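Local structure of phosphatidylinositol-specific phospholipase C1 (Streptomyces antibioticus, 3H4X) at residues F256-N268 / Y281-P293. The protein belongs to the calcium-dependent phosphoinositide phospholipase C family and folds as a single-chain TIM-type beta/alpha barrel. Sequence-based numbering, arbitrary orientation.
Sequences FVVFDGDAATYLN and YLLIMTDAHNVPP. Unlike the reference sequence in segment 256-268: Ala264 (reference Pro). With EOH (ethanol), chain J.
Tyr266 and Met285 pack obliquely in a Met-aromatic contact, with Met285 CG 3.7 Å from Tyr266 CD2 and the methyl CE against Tyr266 CB. With its chain extended beyond CG, Met285 also brings SD to Leu267 CD1, while its CB meets Ala263 CB. Leu283, with CG anti to the backbone N (chi1 -176°), carries CD1 to the phenol end of the ring, 3.5 Å from Tyr266 CZ. The same apolar layer continues at both ends: Val291 CG2 presses on Ala263 CB at 3.5 Å, and the Phe259 and Tyr281 rings meet obliquely, planes at 41°, through Phe259 CE2 and Tyr281 CD2. Helix 302-314 touches Leu267 and Val291 from outside. Beneath this layer, strands 258-262 and 282-286 run parallel, joined by six backbone hydrogen bonds from Leu282 N to Val257 O through Ala263 N to Thr286 O (2.9 Å). On the other face of the sheet, with Ile284 and Thr286, Asp260 lays OD2 against Ile284 CG2, 3.3 Å away, and forms a salt bridge with Lys127. Water links Asp260 OD1 to Thr286 OG1, and another joins that hydroxyl to Asp262 OD1 and Asp287 OD2. The neighbouring parallel strands, whose connection runs through the short helices 263-266 and 274-278, form a beta-alpha-beta unit, right-handed as is usual in the TIM-type barrel.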
loop_
_atom_site.group_PDB
_atom_site.type_symbol
_atom_site.label_atom_id
_atom_site.label_comp_id
_atom_site.label_asym_id
_atom_site.label_seq_id
_atom_site.Cartn_x
_atom_site.Cartn_y
_atom_site.Cartn_z
ATOM N N PHE A 256 -12.775 -2.245 5.614
ATOM C CA PHE A 256 -11.679 -3.009 5.020
ATOM C C PHE A 256 -12.079 -3.526 3.640
ATOM O O PHE A 256 -12.948 -4.396 3.523
ATOM C CB PHE A 256 -11.332 -4.209 5.897
ATOM C CG PHE A 256 -10.717 -3.856 7.220
ATOM C CD1 PHE A 256 -9.367 -3.555 7.315
ATOM C CD2 PHE A 256 -11.480 -3.859 8.375
ATOM C CE1 PHE A 256 -8.793 -3.253 8.537
ATOM C CE2 PHE A 256 -10.910 -3.557 9.598
ATOM C CZ PHE A 256 -9.563 -3.252 9.678
ATOM N N VAL A 257 -11.436 -3.007 2.600
ATOM C CA VAL A 257 -11.680 -3.491 1.242
ATOM C C VAL A 257 -10.373 -3.886 0.557
ATOM O O VAL A 257 -10.326 -4.093 -0.660
ATOM C CB VAL A 257 -12.456 -2.465 0.390
ATOM C CG1 VAL A 257 -13.834 -2.217 0.994
ATOM C CG2 VAL A 257 -11.682 -1.155 0.266
ATOM N N VAL A 258 -9.317 -3.984 1.364
ATOM C CA VAL A 258 -7.984 -4.362 0.914
ATOM C C VAL A 258 -7.480 -5.471 1.829
ATOM O O VAL A 258 -7.692 -5.430 3.042
ATOM C CB VAL A 258 -7.017 -3.156 0.946
ATOM C CG1 VAL A 258 -5.639 -3.546 0.410
ATOM C CG2 VAL A 258 -7.605 -1.993 0.158
ATOM N N PHE A 259 -6.826 -6.459 1.230
ATOM C CA PHE A 259 -6.354 -7.647 1.930
ATOM C C PHE A 259 -4.939 -7.908 1.462
ATOM O O PHE A 259 -4.621 -7.699 0.293
ATOM C CB PHE A 259 -7.270 -8.826 1.618
ATOM C CG PHE A 259 -8.684 -8.590 2.034
ATOM C CD1 PHE A 259 -9.147 -9.060 3.252
ATOM C CD2 PHE A 259 -9.543 -7.854 1.234
ATOM C CE1 PHE A 259 -10.447 -8.813 3.651
ATOM C CE2 PHE A 259 -10.845 -7.610 1.624
ATOM C CZ PHE A 259 -11.298 -8.096 2.833
ATOM N N ASP A 260 -4.086 -8.340 2.379
ATOM C CA ASP A 260 -2.657 -8.409 2.118
ATOM C C ASP A 260 -2.121 -9.657 2.799
ATOM O O ASP A 260 -2.255 -9.812 4.017
ATOM C CB ASP A 260 -2.011 -7.143 2.690
ATOM C CG ASP A 260 -0.566 -6.981 2.299
ATOM O OD1 ASP A 260 0.232 -7.888 2.594
ATOM O OD2 ASP A 260 -0.229 -5.933 1.705
ATOM N N GLY A 261 -1.540 -10.568 2.025
ATOM C CA GLY A 261 -1.091 -11.828 2.601
ATOM C C GLY A 261 -0.113 -12.559 1.711
ATOM O O GLY A 261 0.115 -12.184 0.561
ATOM N N ASP A 262 0.458 -13.626 2.257
ATOM C CA ASP A 262 1.500 -14.401 1.603
ATOM C C ASP A 262 0.992 -15.132 0.356
ATOM O O ASP A 262 0.012 -15.881 0.417
ATOM C CB ASP A 262 2.051 -15.405 2.613
ATOM C CG ASP A 262 3.132 -16.271 2.035
ATOM O OD1 ASP A 262 4.205 -15.732 1.703
ATOM O OD2 ASP A 262 2.901 -17.494 1.913
ATOM N N ALA A 263 1.676 -14.931 -0.770
ATOM C CA ALA A 263 1.262 -15.531 -2.041
ATOM C C ALA A 263 1.171 -17.059 -1.989
ATOM O O ALA A 263 0.178 -17.644 -2.430
ATOM C CB ALA A 263 2.193 -15.101 -3.167
ATOM N N ALA A 264 2.208 -17.707 -1.469
ATOM C CA ALA A 264 2.203 -19.165 -1.404
ATOM C C ALA A 264 1.004 -19.664 -0.601
ATOM O O ALA A 264 0.374 -20.665 -0.957
ATOM C CB ALA A 264 3.505 -19.679 -0.808
ATOM N N THR A 265 0.683 -18.961 0.479
ATOM C CA THR A 265 -0.462 -19.320 1.305
ATOM C C THR A 265 -1.771 -19.194 0.524
ATOM O O THR A 265 -2.617 -20.094 0.563
ATOM C CB THR A 265 -0.503 -18.482 2.598
ATOM O OG1 THR A 265 0.723 -18.662 3.318
ATOM C CG2 THR A 265 -1.664 -18.907 3.479
ATOM N N TYR A 266 -1.933 -18.092 -0.205
ATOM C CA TYR A 266 -3.133 -17.913 -1.014
ATOM C C TYR A 266 -3.291 -19.005 -2.059
ATOM O O TYR A 266 -4.402 -19.282 -2.509
ATOM C CB TYR A 266 -3.136 -16.552 -1.711
ATOM C CG TYR A 266 -3.539 -15.408 -0.815
ATOM C CD1 TYR A 266 -4.752 -15.426 -0.135
ATOM C CD2 TYR A 266 -2.714 -14.306 -0.652
ATOM C CE1 TYR A 266 -5.125 -14.382 0.691
ATOM C CE2 TYR A 266 -3.083 -13.256 0.161
ATOM C CZ TYR A 266 -4.283 -13.300 0.836
ATOM O OH TYR A 266 -4.632 -12.248 1.652
ATOM N N LEU A 267 -2.176 -19.605 -2.460
ATOM C CA LEU A 267 -2.211 -20.616 -3.506
ATOM C C LEU A 267 -2.141 -22.044 -2.967
ATOM O O LEU A 267 -2.014 -22.990 -3.742
ATOM C CB LEU A 267 -1.084 -20.376 -4.512
ATOM C CG LEU A 267 -1.430 -19.439 -5.668
ATOM C CD1 LEU A 267 -1.891 -18.067 -5.178
ATOM C CD2 LEU A 267 -0.252 -19.311 -6.611
ATOM N N ASN A 268 -2.242 -22.214 -1.653
ATOM C CA ASN A 268 -2.018 -23.539 -1.066
ATOM C C ASN A 268 -3.253 -24.434 -0.973
ATOM O O ASN A 268 -3.181 -25.548 -0.450
ATOM C CB ASN A 268 -1.293 -23.445 0.287
ATOM C CG ASN A 268 -2.204 -23.006 1.428
ATOM O OD1 ASN A 268 -3.427 -22.974 1.299
ATOM N ND2 ASN A 268 -1.597 -22.677 2.562
ATOM N N TYR A 281 -12.570 -6.458 -4.175
ATOM C CA TYR A 281 -11.589 -6.116 -3.153
ATOM C C TYR A 281 -10.189 -6.185 -3.739
ATOM O O TYR A 281 -9.920 -6.986 -4.633
ATOM C CB TYR A 281 -11.670 -7.083 -1.974
ATOM C CG TYR A 281 -13.012 -7.157 -1.282
ATOM C CD1 TYR A 281 -13.857 -6.055 -1.216
ATOM C CD2 TYR A 281 -13.415 -8.328 -0.658
ATOM C CE1 TYR A 281 -15.082 -6.130 -0.563
ATOM C CE2 TYR A 281 -14.625 -8.416 -0.005
ATOM C CZ TYR A 281 -15.453 -7.319 0.043
ATOM O OH TYR A 281 -16.658 -7.447 0.696
ATOM N N LEU A 282 -9.285 -5.359 -3.223
ATOM C CA LEU A 282 -7.891 -5.433 -3.638
ATOM C C LEU A 282 -7.178 -6.516 -2.850
ATOM O O LEU A 282 -7.295 -6.580 -1.628
ATOM C CB LEU A 282 -7.185 -4.092 -3.457
ATOM C CG LEU A 282 -7.810 -2.919 -4.213
ATOM C CD1 LEU A 282 -6.975 -1.662 -4.023
ATOM C CD2 LEU A 282 -7.984 -3.229 -5.695
ATOM N N LEU A 283 -6.445 -7.367 -3.558
ATOM C CA LEU A 283 -5.743 -8.487 -2.947
ATOM C C LEU A 283 -4.251 -8.374 -3.242
ATOM O O LEU A 283 -3.814 -8.553 -4.379
ATOM C CB LEU A 283 -6.300 -9.809 -3.481
ATOM C CG LEU A 283 -5.748 -11.103 -2.877
ATOM C CD1 LEU A 283 -5.905 -11.120 -1.366
ATOM C CD2 LEU A 283 -6.422 -12.313 -3.496
ATOM N N ILE A 284 -3.469 -8.046 -2.219
ATOM C CA ILE A 284 -2.018 -7.942 -2.354
ATOM C C ILE A 284 -1.390 -9.261 -1.928
ATOM O O ILE A 284 -1.593 -9.710 -0.795
ATOM C CB ILE A 284 -1.425 -6.804 -1.478
ATOM C CG1 ILE A 284 -1.842 -5.418 -1.975
ATOM C CG2 ILE A 284 0.096 -6.877 -1.471
ATOM C CD1 ILE A 284 -3.302 -5.099 -1.822
ATOM N N MET A 285 -0.631 -9.875 -2.835
ATOM C CA MET A 285 0.054 -11.129 -2.551
ATOM C C MET A 285 1.553 -10.887 -2.437
ATOM O O MET A 285 2.213 -10.507 -3.408
ATOM C CB MET A 285 -0.232 -12.171 -3.627
ATOM C CG MET A 285 -1.695 -12.542 -3.757
ATOM S SD MET A 285 -1.857 -14.120 -4.599
ATOM C CE MET A 285 -3.639 -14.317 -4.639
ATOM N N THR A 286 2.078 -11.105 -1.237
ATOM C CA THR A 286 3.465 -10.792 -0.928
ATOM C C THR A 286 4.388 -11.997 -1.119
ATOM O O THR A 286 3.944 -13.146 -1.163
ATOM C CB THR A 286 3.601 -10.239 0.508
ATOM O OG1 THR A 286 3.049 -11.176 1.438
ATOM C CG2 THR A 286 2.860 -8.912 0.651
ATOM N N ASP A 287 5.681 -11.721 -1.224
ATOM C CA ASP A 287 6.675 -12.765 -1.455
ATOM C C ASP A 287 6.256 -13.677 -2.601
ATOM O O ASP A 287 6.246 -14.903 -2.472
ATOM C CB ASP A 287 6.933 -13.556 -0.173
ATOM C CG ASP A 287 7.665 -12.735 0.869
ATOM O OD1 ASP A 287 8.660 -12.077 0.508
ATOM O OD2 ASP A 287 7.244 -12.733 2.041
ATOM N N ALA A 288 5.920 -13.060 -3.727
ATOM C CA ALA A 288 5.461 -13.785 -4.907
ATOM C C ALA A 288 6.451 -14.854 -5.362
ATOM O O ALA A 288 6.063 -15.862 -5.953
ATOM C CB ALA A 288 5.178 -12.813 -6.042
ATOM N N HIS A 289 7.729 -14.635 -5.084
ATOM C CA HIS A 289 8.770 -15.567 -5.502
ATOM C C HIS A 289 8.733 -16.895 -4.742
ATOM O O HIS A 289 9.272 -17.902 -5.216
ATOM C CB HIS A 289 10.139 -14.914 -5.330
ATOM C CG HIS A 289 10.448 -14.536 -3.916
ATOM N ND1 HIS A 289 9.751 -13.560 -3.235
ATOM C CD2 HIS A 289 11.378 -15.007 -3.052
ATOM C CE1 HIS A 289 10.241 -13.446 -2.014
ATOM N NE2 HIS A 289 11.228 -14.312 -1.878
ATOM N N ASN A 290 8.102 -16.901 -3.571
ATOM C CA ASN A 290 8.065 -18.097 -2.727
ATOM C C ASN A 290 6.951 -19.073 -3.084
ATOM O O ASN A 290 6.841 -20.143 -2.488
ATOM C CB ASN A 290 7.965 -17.725 -1.247
ATOM C CG ASN A 290 9.291 -17.292 -0.661
ATOM O OD1 ASN A 290 9.333 -16.614 0.365
ATOM N ND2 ASN A 290 10.382 -17.680 -1.309
ATOM N N VAL A 291 6.117 -18.709 -4.048
ATOM C CA VAL A 291 5.145 -19.655 -4.573
ATOM C C VAL A 291 5.914 -20.797 -5.231
ATOM O O VAL A 291 6.843 -20.553 -5.999
ATOM C CB VAL A 291 4.228 -18.984 -5.605
ATOM C CG1 VAL A 291 3.284 -19.992 -6.225
ATOM C CG2 VAL A 291 3.445 -17.850 -4.951
ATOM N N PRO A 292 5.550 -22.054 -4.925
ATOM C CA PRO A 292 6.305 -23.161 -5.513
ATOM C C PRO A 292 5.989 -23.349 -6.993
ATOM O O PRO A 292 4.845 -23.175 -7.404
ATOM C CB PRO A 292 5.837 -24.376 -4.703
ATOM C CG PRO A 292 4.506 -23.999 -4.157
ATOM C CD PRO A 292 4.515 -22.508 -3.978
ATOM N N PRO A 293 7.003 -23.698 -7.803
ATOM C CA PRO A 293 8.398 -23.849 -7.396
ATOM C C PRO A 293 9.064 -22.489 -7.226
ATOM O O PRO A 293 8.899 -21.610 -8.071
ATOM C CB PRO A 293 9.027 -24.596 -8.576
ATOM C CG PRO A 293 8.200 -24.222 -9.743
ATOM C CD PRO A 293 6.800 -24.033 -9.225
HETATM C C1 EOH J . 5.906 -17.656 1.536
HETATM C C2 EOH J . 5.402 -18.622 2.600
HETATM O O EOH J . 6.803 -16.702 2.059
HETATM O O HOH W 1 1.532 -10.081 3.544
HETATM O O HOH W 2 4.763 -16.595 -0.849
HETATM O O HOH W 3 4.686 -13.134 2.465
#